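Local coordinates for uncharacterized protein (Planctomyces limnophilus, PDB 4H7L) that is of unknown function but binds a copper ion in a cupin barrel of the Pac13-like family, at residues H61-E65 against H66-Y70. Sequence-based numbering, arbitrary orientation.
Sequences HYHRE and HQEIY. With CU (copper (II) ion), chain D.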
loop_
_atom_site.group_PDB
_atom_site.type_symbol
_atom_site.label_atom_id
_atom_site.label_comp_id
_atom_site.label_asym_id
_atom_site.label_seq_id
_atom_site.Cartn_x
_atom_site.Cartn_y
_atom_site.Cartn_z
ATOM N N HIS B 61 -4.644 -13.049 -15.052
ATOM C CA HIS B 61 -3.226 -13.372 -14.975
ATOM C C HIS B 61 -2.851 -13.784 -13.557
ATOM O O HIS B 61 -3.657 -13.685 -12.632
ATOM C CB HIS B 61 -2.380 -12.169 -15.406
ATOM C CG HIS B 61 -2.366 -11.051 -14.408
ATOM N ND1 HIS B 61 -3.293 -10.031 -14.418
ATOM C CD2 HIS B 61 -1.538 -10.795 -13.365
ATOM C CE1 HIS B 61 -3.037 -9.195 -13.426
ATOM N NE2 HIS B 61 -1.977 -9.637 -12.770
ATOM N N TYR B 62 -1.622 -14.251 -13.390
ATOM C CA TYR B 62 -1.117 -14.562 -12.064
ATOM C C TYR B 62 0.399 -14.417 -11.997
ATOM O O TYR B 62 1.074 -14.256 -13.013
ATOM C CB TYR B 62 -1.543 -15.967 -11.634
ATOM C CG TYR B 62 -0.914 -17.093 -12.422
ATOM C CD1 TYR B 62 -1.416 -17.464 -13.665
ATOM C CD2 TYR B 62 0.167 -17.803 -11.913
ATOM C CE1 TYR B 62 -0.850 -18.502 -14.382
ATOM C CE2 TYR B 62 0.740 -18.842 -12.624
ATOM C CZ TYR B 62 0.227 -19.190 -13.855
ATOM O OH TYR B 62 0.799 -20.223 -14.568
ATOM N N HIS B 63 0.922 -14.473 -10.780
ATOM C CA HIS B 63 2.335 -14.260 -10.540
ATOM C C HIS B 63 2.880 -15.462 -9.792
ATOM O O HIS B 63 2.223 -15.996 -8.899
ATOM C CB HIS B 63 2.535 -12.980 -9.727
ATOM C CG HIS B 63 1.828 -11.787 -10.295
ATOM N ND1 HIS B 63 2.177 -11.215 -11.499
ATOM C CD2 HIS B 63 0.794 -11.054 -9.818
ATOM C CE1 HIS B 63 1.383 -10.187 -11.744
ATOM N NE2 HIS B 63 0.535 -10.067 -10.739
ATOM N N ARG B 64 4.079 -15.894 -10.162
ATOM C CA ARG B 64 4.671 -17.088 -9.573
ATOM C C ARG B 64 5.608 -16.769 -8.418
ATOM O O ARG B 64 5.929 -17.649 -7.621
ATOM C CB ARG B 64 5.430 -17.877 -10.644
ATOM C CG ARG B 64 4.542 -18.407 -11.742
ATOM C CD ARG B 64 5.279 -19.351 -12.677
ATOM N NE ARG B 64 4.350 -19.959 -13.625
ATOM C CZ ARG B 64 4.614 -21.022 -14.378
ATOM N NH1 ARG B 64 5.790 -21.629 -14.312
ATOM N NH2 ARG B 64 3.685 -21.485 -15.196
ATOM N N GLU B 65 6.043 -15.515 -8.328
ATOM C CA GLU B 65 7.089 -15.132 -7.384
ATOM C C GLU B 65 6.751 -13.864 -6.598
ATOM O O GLU B 65 7.530 -13.427 -5.751
ATOM C CB GLU B 65 8.395 -14.905 -8.146
ATOM C CG GLU B 65 8.839 -16.079 -9.009
ATOM C CD GLU B 65 9.736 -17.044 -8.262
ATOM O OE1 GLU B 65 10.972 -16.951 -8.425
ATOM O OE2 GLU B 65 9.208 -17.896 -7.512
ATOM N N HIS B 66 5.595 -13.275 -6.879
ATOM C CA HIS B 66 5.215 -12.005 -6.275
ATOM C C HIS B 66 3.819 -12.073 -5.692
ATOM O O HIS B 66 2.902 -12.608 -6.312
ATOM C CB HIS B 66 5.251 -10.891 -7.320
ATOM C CG HIS B 66 6.626 -10.562 -7.800
ATOM N ND1 HIS B 66 7.309 -11.354 -8.699
ATOM C CD2 HIS B 66 7.452 -9.535 -7.500
ATOM C CE1 HIS B 66 8.495 -10.824 -8.933
ATOM N NE2 HIS B 66 8.608 -9.719 -8.217
ATOM N N GLN B 67 3.653 -11.518 -4.503
ATOM C CA GLN B 67 2.329 -11.379 -3.928
ATOM C C GLN B 67 1.948 -9.912 -4.006
ATOM O O GLN B 67 2.792 -9.033 -3.840
ATOM C CB GLN B 67 2.289 -11.904 -2.489
ATOM C CG GLN B 67 2.920 -11.004 -1.444
ATOM C CD GLN B 67 2.058 -10.859 -0.202
ATOM O OE1 GLN B 67 2.550 -10.965 0.922
ATOM N NE2 GLN B 67 0.765 -10.604 -0.397
ATOM N N GLU B 68 0.680 -9.654 -4.293
ATOM C CA GLU B 68 0.201 -8.293 -4.465
ATOM C C GLU B 68 -0.878 -7.976 -3.439
ATOM O O GLU B 68 -1.614 -8.859 -3.008
ATOM C CB GLU B 68 -0.340 -8.101 -5.885
ATOM C CG GLU B 68 0.710 -8.276 -6.975
ATOM C CD GLU B 68 0.190 -7.936 -8.367
ATOM O OE1 GLU B 68 0.893 -7.198 -9.092
ATOM O OE2 GLU B 68 -0.908 -8.411 -8.746
ATOM N N ILE B 69 -0.946 -6.716 -3.033
ATOM C CA ILE B 69 -2.034 -6.251 -2.190
ATOM C C ILE B 69 -2.650 -5.013 -2.810
ATOM O O ILE B 69 -2.029 -3.953 -2.840
ATOM C CB ILE B 69 -1.570 -5.907 -0.767
ATOM C CG1 ILE B 69 -0.960 -7.134 -0.091
ATOM C CG2 ILE B 69 -2.746 -5.379 0.051
ATOM C CD1 ILE B 69 -0.426 -6.852 1.298
ATOM N N TYR B 70 -3.871 -5.156 -3.311
ATOM C CA TYR B 70 -4.593 -4.033 -3.888
ATOM C C TYR B 70 -5.336 -3.291 -2.786
ATOM O O TYR B 70 -5.930 -3.907 -1.907
ATOM C CB TYR B 70 -5.608 -4.515 -4.928
ATOM C CG TYR B 70 -5.024 -5.150 -6.176
ATOM C CD1 TYR B 70 -3.657 -5.327 -6.331
ATOM C CD2 TYR B 70 -5.855 -5.563 -7.211
ATOM C CE1 TYR B 70 -3.136 -5.907 -7.477
ATOM C CE2 TYR B 70 -5.343 -6.139 -8.360
ATOM C CZ TYR B 70 -3.984 -6.308 -8.487
ATOM O OH TYR B 70 -3.472 -6.880 -9.632
HETATM CU CU CU D . -1.237 -8.905 -10.852
#
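His63 and Glu68, five residues apart, meet through a copper ion instead of a hydrogen bond: His63 NE2 binds the metal at 2.1 Å and Glu68 OE2 at 2.2 Å, with the imidazole and carboxylate planes turned 69° from each other. His61 NE2 is the third ligand from this stretch, also 2.2 Å from copper; its CG lies between the backbone N and the carbonyl carbon (chi1 72°), which swings NE2 in to the metal. The Glu68 chain runs extended beyond CG (chi2 -174°), carrying the carboxylate from strand 67-72 to the metal. Tyr70 OH donates to Glu68 OE2 at 3.1 Å from above the carboxylate plane, while Asn114 ND2 holds OE1, so both oxygens are fixed. This is the HxH(x)4E signature of the cupin barrel, completed by His104 as fourth protein ligand. With NE2 on copper and ND1 bonded to the Asp124 carbonyl oxygen, the His63 ring's rotation is fixed; Asp124 OD2 pairs with His66 ND1. A leucine in place of His66 would probably leave Asp124 OD2 without its imidazole partner, the Arg64 and Glu65 backbone N-H groups still tying that carboxylate to the turn. Around the bend, His63 CB packs 3.5 Å from His66 O.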